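Local coordinates for SusD superfamily protein (Bacteroides thetaiotaomicron VPI-5482, PDB 3HDX), which probably binds polysaccharide at the outer membrane as a SusD homolog, helping a gut bacterium to capture carbohydrate, at residues V359-D365 against E423-W429; I230-T235 against G255-L259. All coordinates share one frame; numbering follows the deposited sequence.

Contact 1 of 2, residues V359-D365 against E423-W429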
loop_
_atom_site.group_PDB
_atom_site.type_symbol
_atom_site.label_atom_id
_atom_site.label_comp_id
_atom_site.label_asym_id
_atom_site.label_seq_id
_atom_site.Cartn_x
_atom_site.Cartn_y
_atom_site.Cartn_z
ATOM N N VAL A 359 2.063 -4.121 4.172
ATOM C CA VAL A 359 0.865 -4.781 3.652
ATOM C C VAL A 359 0.123 -3.761 2.816
ATOM O O VAL A 359 -0.573 -2.882 3.339
ATOM C CB VAL A 359 -0.011 -5.364 4.734
ATOM C CG1 VAL A 359 -1.286 -5.986 4.108
ATOM C CG2 VAL A 359 0.800 -6.389 5.613
ATOM N N PHE A 360 0.338 -3.832 1.498
ATOM C CA PHE A 360 -0.344 -2.919 0.617
ATOM C C PHE A 360 -1.835 -3.182 0.612
ATOM O O PHE A 360 -2.619 -2.247 0.666
ATOM C CB PHE A 360 0.247 -2.929 -0.788
ATOM C CG PHE A 360 -0.489 -2.049 -1.737
ATOM C CD1 PHE A 360 -0.324 -0.658 -1.715
ATOM C CD2 PHE A 360 -1.414 -2.578 -2.619
ATOM C CE1 PHE A 360 -1.069 0.157 -2.623
ATOM C CE2 PHE A 360 -2.124 -1.753 -3.490
ATOM C CZ PHE A 360 -1.966 -0.413 -3.460
ATOM N N THR A 361 -2.206 -4.459 0.505
ATOM C CA THR A 361 -3.601 -4.852 0.505
ATOM C C THR A 361 -3.805 -6.253 1.044
ATOM O O THR A 361 -2.900 -7.083 1.129
ATOM C CB THR A 361 -4.239 -4.703 -0.895
ATOM O OG1 THR A 361 -5.671 -4.835 -0.806
ATOM C CG2 THR A 361 -3.677 -5.692 -1.915
ATOM N N ARG A 362 -5.048 -6.472 1.403
ATOM C CA ARG A 362 -5.567 -7.671 2.009
ATOM C C ARG A 362 -7.075 -7.690 1.753
ATOM O O ARG A 362 -7.658 -6.687 1.312
ATOM C CB ARG A 362 -5.237 -7.735 3.508
ATOM C CG ARG A 362 -5.693 -6.519 4.327
ATOM C CD ARG A 362 -5.027 -6.589 5.712
ATOM N NE ARG A 362 -5.340 -5.451 6.588
ATOM C CZ ARG A 362 -6.373 -5.397 7.426
ATOM N NH1 ARG A 362 -7.287 -6.350 7.465
ATOM N NH2 ARG A 362 -6.517 -4.346 8.210
ATOM N N LEU A 363 -7.721 -8.813 2.074
ATOM C CA LEU A 363 -9.145 -8.969 1.734
ATOM C C LEU A 363 -10.059 -7.886 2.275
ATOM O O LEU A 363 -11.001 -7.463 1.599
ATOM C CB LEU A 363 -9.713 -10.364 2.070
ATOM C CG LEU A 363 -9.465 -11.408 0.976
ATOM C CD1 LEU A 363 -9.854 -12.803 1.460
ATOM C CD2 LEU A 363 -10.162 -11.078 -0.324
ATOM N N GLU A 364 -9.765 -7.387 3.468
ATOM C CA GLU A 364 -10.641 -6.359 4.064
ATOM C C GLU A 364 -10.606 -5.059 3.236
ATOM O O GLU A 364 -11.629 -4.375 3.073
ATOM C CB GLU A 364 -10.283 -6.070 5.533
ATOM C CG GLU A 364 -10.556 -7.229 6.519
ATOM C CD GLU A 364 -9.540 -8.349 6.523
ATOM O OE1 GLU A 364 -8.543 -8.297 5.745
ATOM O OE2 GLU A 364 -9.729 -9.265 7.343
ATOM N N ASP A 365 -9.414 -4.699 2.770
ATOM C CA ASP A 365 -9.243 -3.524 1.893
ATOM C C ASP A 365 -10.089 -3.680 0.621
ATOM O O ASP A 365 -10.893 -2.812 0.288
ATOM C CB ASP A 365 -7.784 -3.286 1.544
ATOM C CG ASP A 365 -7.608 -2.262 0.425
ATOM O OD1 ASP A 365 -8.272 -1.197 0.477
ATOM O OD2 ASP A 365 -6.821 -2.542 -0.521
ATOM N N GLU A 423 -10.227 0.117 10.059
ATOM C CA GLU A 423 -9.634 -1.157 9.703
ATOM C C GLU A 423 -8.231 -1.086 9.200
ATOM O O GLU A 423 -7.409 -1.905 9.593
ATOM C CB GLU A 423 -10.533 -1.861 8.657
ATOM C CG GLU A 423 -10.078 -3.242 8.260
ATOM C CD GLU A 423 -10.005 -4.238 9.436
ATOM O OE1 GLU A 423 -10.755 -4.049 10.414
ATOM O OE2 GLU A 423 -9.234 -5.240 9.311
ATOM N N LEU A 424 -7.946 -0.076 8.392
ATOM C CA LEU A 424 -6.663 0.035 7.724
ATOM C C LEU A 424 -5.720 1.037 8.391
ATOM O O LEU A 424 -4.669 1.409 7.820
ATOM C CB LEU A 424 -6.884 0.371 6.233
ATOM C CG LEU A 424 -7.830 -0.569 5.457
ATOM C CD1 LEU A 424 -8.179 -0.025 4.056
ATOM C CD2 LEU A 424 -7.203 -1.963 5.341
HETATM N N MSE A 425 -6.037 1.444 9.613
HETATM C CA MSE A 425 -5.215 2.411 10.357
HETATM C C MSE A 425 -3.765 1.898 10.455
HETATM O O MSE A 425 -3.530 0.757 10.849
HETATM C CB MSE A 425 -5.835 2.625 11.743
HETATM C CG MSE A 425 -5.173 3.737 12.566
HETATM SE SE MSE A 425 -6.165 4.118 14.174
HETATM C CE MSE A 425 -7.679 5.075 13.502
ATOM N N GLY A 426 -2.820 2.745 10.068
ATOM C CA GLY A 426 -1.433 2.372 10.076
ATOM C C GLY A 426 -0.921 1.531 8.905
ATOM O O GLY A 426 0.255 1.091 8.912
ATOM N N GLU A 427 -1.777 1.334 7.887
ATOM C CA GLU A 427 -1.419 0.547 6.700
ATOM C C GLU A 427 -1.228 1.367 5.422
ATOM O O GLU A 427 -1.193 0.813 4.316
ATOM C CB GLU A 427 -2.414 -0.579 6.501
ATOM C CG GLU A 427 -2.469 -1.546 7.676
ATOM C CD GLU A 427 -3.515 -2.601 7.541
ATOM O OE1 GLU A 427 -3.681 -3.227 6.446
ATOM O OE2 GLU A 427 -4.212 -2.850 8.558
ATOM N N GLY A 428 -1.052 2.677 5.570
ATOM C CA GLY A 428 -0.724 3.551 4.444
ATOM C C GLY A 428 -1.858 3.927 3.523
ATOM O O GLY A 428 -1.613 4.360 2.395
ATOM N N TRP A 429 -3.092 3.870 4.031
ATOM C CA TRP A 429 -4.309 4.150 3.239
ATOM C C TRP A 429 -5.026 5.463 3.474
ATOM O O TRP A 429 -5.605 6.002 2.535
ATOM C CB TRP A 429 -5.341 3.016 3.423
ATOM C CG TRP A 429 -4.983 1.821 2.615
ATOM C CD1 TRP A 429 -4.548 0.610 3.041
ATOM C CD2 TRP A 429 -5.044 1.762 1.197
ATOM N NE1 TRP A 429 -4.287 -0.221 1.959
ATOM C CE2 TRP A 429 -4.571 0.464 0.807
ATOM C CE3 TRP A 429 -5.394 2.704 0.203
ATOM C CZ2 TRP A 429 -4.428 0.097 -0.528
ATOM C CZ3 TRP A 429 -5.294 2.318 -1.122
ATOM C CH2 TRP A 429 -4.804 1.034 -1.476
HETATM O O HOH W 1 -3.474 -2.763 3.658
HETATM O O HOH W 2 1.224 -1.476 5.064
HETATM O O HOH W 3 -1.282 0.290 1.502
#

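Contact 2 of 2, residues I230-T235 against G255-L259. With EDO (1,2-ethanediol), chain I.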
loop_
_atom_site.group_PDB
_atom_site.type_symbol
_atom_site.label_atom_id
_atom_site.label_comp_id
_atom_site.label_asym_id
_atom_site.label_seq_id
_atom_site.Cartn_x
_atom_site.Cartn_y
_atom_site.Cartn_z
ATOM N N ILE A 230 -5.049 -18.235 -3.698
ATOM C CA ILE A 230 -3.787 -17.749 -3.138
ATOM C C ILE A 230 -3.714 -17.955 -1.621
ATOM O O ILE A 230 -2.764 -17.504 -0.965
ATOM C CB ILE A 230 -3.558 -16.264 -3.498
ATOM C CG1 ILE A 230 -4.573 -15.328 -2.810
ATOM C CG2 ILE A 230 -3.601 -16.035 -5.018
ATOM C CD1 ILE A 230 -4.171 -13.856 -2.881
ATOM N N ASN A 231 -4.732 -18.629 -1.068
ATOM C CA ASN A 231 -4.856 -18.842 0.366
ATOM C C ASN A 231 -4.993 -17.526 1.170
ATOM O O ASN A 231 -4.403 -17.387 2.233
ATOM C CB ASN A 231 -3.709 -19.711 0.914
ATOM C CG ASN A 231 -4.020 -20.286 2.288
ATOM O OD1 ASN A 231 -5.166 -20.657 2.576
ATOM N ND2 ASN A 231 -2.996 -20.384 3.128
ATOM N N ALA A 232 -5.727 -16.568 0.604
ATOM C CA ALA A 232 -6.017 -15.300 1.265
ATOM C C ALA A 232 -7.362 -15.417 1.981
ATOM O O ALA A 232 -8.341 -15.930 1.429
ATOM C CB ALA A 232 -6.029 -14.136 0.274
ATOM N N LYS A 233 -7.387 -14.917 3.205
ATOM C CA LYS A 233 -8.554 -14.986 4.089
ATOM C C LYS A 233 -8.791 -13.649 4.762
ATOM O O LYS A 233 -7.959 -12.736 4.677
ATOM C CB LYS A 233 -8.283 -16.039 5.178
ATOM C CG LYS A 233 -8.005 -17.453 4.635
ATOM C CD LYS A 233 -7.641 -18.457 5.710
ATOM C CE LYS A 233 -7.406 -19.847 5.128
ATOM N NZ LYS A 233 -6.980 -20.785 6.203
ATOM N N TYR A 234 -9.932 -13.554 5.430
ATOM C CA TYR A 234 -10.198 -12.458 6.339
ATOM C C TYR A 234 -9.467 -12.796 7.644
ATOM O O TYR A 234 -9.477 -13.954 8.117
ATOM C CB TYR A 234 -11.693 -12.278 6.565
ATOM C CG TYR A 234 -12.416 -11.814 5.312
ATOM C CD1 TYR A 234 -12.443 -10.471 4.940
ATOM C CD2 TYR A 234 -13.072 -12.730 4.472
ATOM C CE1 TYR A 234 -13.104 -10.056 3.805
ATOM C CE2 TYR A 234 -13.753 -12.316 3.328
ATOM C CZ TYR A 234 -13.764 -10.953 3.009
ATOM O OH TYR A 234 -14.394 -10.578 1.864
ATOM N N THR A 235 -8.865 -11.789 8.233
ATOM C CA THR A 235 -7.990 -11.953 9.388
ATOM C C THR A 235 -8.716 -11.523 10.675
ATOM O O THR A 235 -9.375 -10.468 10.719
ATOM C CB THR A 235 -6.669 -11.159 9.181
ATOM O OG1 THR A 235 -6.024 -11.570 7.970
ATOM C CG2 THR A 235 -5.706 -11.304 10.359
ATOM N N GLY A 255 -0.418 -15.775 3.570
ATOM C CA GLY A 255 -1.128 -15.736 2.301
ATOM C C GLY A 255 -2.191 -14.638 2.213
ATOM O O GLY A 255 -2.612 -14.249 1.120
ATOM N N SER A 256 -2.616 -14.154 3.373
ATOM C CA SER A 256 -3.576 -13.075 3.451
ATOM C C SER A 256 -3.000 -11.702 3.108
ATOM O O SER A 256 -3.772 -10.737 2.929
ATOM C CB SER A 256 -4.290 -13.097 4.799
ATOM O OG SER A 256 -5.052 -14.307 4.946
ATOM N N ARG A 257 -1.673 -11.617 2.986
ATOM C CA ARG A 257 -1.025 -10.394 2.429
ATOM C C ARG A 257 -1.149 -10.533 0.908
ATOM O O ARG A 257 -0.322 -11.195 0.269
ATOM C CB ARG A 257 0.405 -10.247 2.877
ATOM C CG ARG A 257 0.607 -10.136 4.353
ATOM C CD ARG A 257 2.018 -9.703 4.680
ATOM N NE ARG A 257 3.012 -10.703 4.288
ATOM C CZ ARG A 257 3.551 -11.661 5.059
ATOM N NH1 ARG A 257 3.173 -11.865 6.328
ATOM N NH2 ARG A 257 4.477 -12.466 4.542
ATOM N N ILE A 258 -2.227 -9.997 0.343
ATOM C CA ILE A 258 -2.483 -10.106 -1.104
ATOM C C ILE A 258 -1.348 -9.442 -1.898
ATOM O O ILE A 258 -0.932 -9.982 -2.926
ATOM C CB ILE A 258 -3.865 -9.555 -1.475
ATOM C CG1 ILE A 258 -4.949 -10.412 -0.832
ATOM C CG2 ILE A 258 -4.063 -9.488 -3.042
ATOM C CD1 ILE A 258 -6.349 -9.859 -1.018
ATOM N N LEU A 259 -0.883 -8.296 -1.399
ATOM C CA LEU A 259 0.299 -7.606 -1.937
ATOM C C LEU A 259 1.040 -6.976 -0.772
ATOM O O LEU A 259 0.461 -6.167 -0.012
ATOM C CB LEU A 259 -0.096 -6.554 -2.992
ATOM C CG LEU A 259 1.009 -6.019 -3.922
ATOM C CD1 LEU A 259 0.335 -5.283 -5.092
ATOM C CD2 LEU A 259 2.010 -5.122 -3.268
HETATM C C1 EDO I . 3.525 -10.302 -2.412
HETATM O O1 EDO I . 3.090 -9.052 -2.821
HETATM C C2 EDO I . 2.445 -11.059 -1.725
HETATM O O2 EDO I . 2.273 -10.524 -0.409
HETATM O O HOH W 4 -4.020 -17.007 4.863
HETATM O O HOH W 5 -6.397 -11.265 2.578
HETATM O O HOH W 6 -5.743 -14.250 7.473
#

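Contact 1 of 2, residues V359-D365 against E423-W429
Three glutamates, Glu364, Glu423 and Glu427, converge on the guanidinium of Arg362, an unusual concentration of buried charge. This salt-bridge network of the helical SusD fold joins the strand-to-helix junction at 359-365 to the turn linking helices 409-423 and 430-441. Arg362, extended from CG to NE, grips Glu427 side-on: its NE reaches OE1 of Glu427 at 2.8 Å, almost straight (178°), and NH2 reaches OE2, both through syn lone pairs. Glu423 is met end-on, NH1 and NH2 of Arg362 both pointing at its OE2, its carboxylate turned 64° from the guanidinium. NH1 of Arg362 also makes a weak, salt-bridged hydrogen bond to OE1 of Glu364 (2.9 Å), whose OE2 is bonded to Thr235 N. Lys337 pairs with Glu427, Arg394 and Arg311 with Glu423. A methionine in place of Arg362 would probably leave Glu427 without its two-pronged partner and Glu364 and Glu423 close together without their shared cation, though Glu423 would keep Arg394 and Arg311. Gly426 suits the type II turn Leu424-Glu427, its phi being positive. The Trp429 indole lies obliquely against the Phe360 ring, CH2 of Trp429 3.8 Å from CZ of Phe360, while its NE1 hydrogen-bonds weakly to Phe360 O at 2.9 Å.

Contact 2 of 2, residues I230-T235 against G255-L259
Ser256 meets the 230-235 loop through both atoms of its short side chain. CB lies 3.7 Å from Lys233 O and 3.9 Å from Thr235 OG1. With chi1 at -63°, OG sits beside its own backbone N and accepts a hydrogen bond from Lys233 N, 3.0 Å away with an N-H...O angle of 150°. Two waters also bind this hydroxyl: one leads to Asn231 O, the other to Thr235 OG1. Serine suits the place, being small enough to lie against the opposing backbone yet able to serve several polar partners. The contact joins two loops on either side of helix 237-241, and 255-259 leads into the small antiparallel sheet of strands 259-261 and 358-361 through a classic beta bulge, in which Ile258 and Leu259 both face Thr361. Glycine suits position 255, as a CB there would clash with Asn231 O. Ala232 packs its CB 3.5 Å from Gly255 O and turns its CA-H to the same oxygen (CA to O 3.6 Å). Apolar contact continues at Ile258, whose CG1 touches Ala232 CB and, 4.1 Å away, CD1 of Ile230. A third water bridges two carbonyls, lying between Lys233 O (3.0 Å) and Ser256 O (2.7 Å).

How the contacts relate
From the N terminus, the chain leaves helix 213-226, passes through 230-235, forms helix 237-241 and returns at 255-259, where contact 2 closes a short loop. The last residue of that segment, Leu259, begins strand 259-261. Much later, strand 358-361 pairs antiparallel with it and runs into helix 363-376, opening contact 1, which closes at 423-429 after a largely helical excursion. The two loops are in series, neither enclosing nor crossing the other. They nevertheless touch: the backbone N of Thr361 probably bonds to Leu259 O across the sheet, and Thr235 N probably to Glu364 OE2. Together they tie the loops around helix 237-241 to the C-terminal helices.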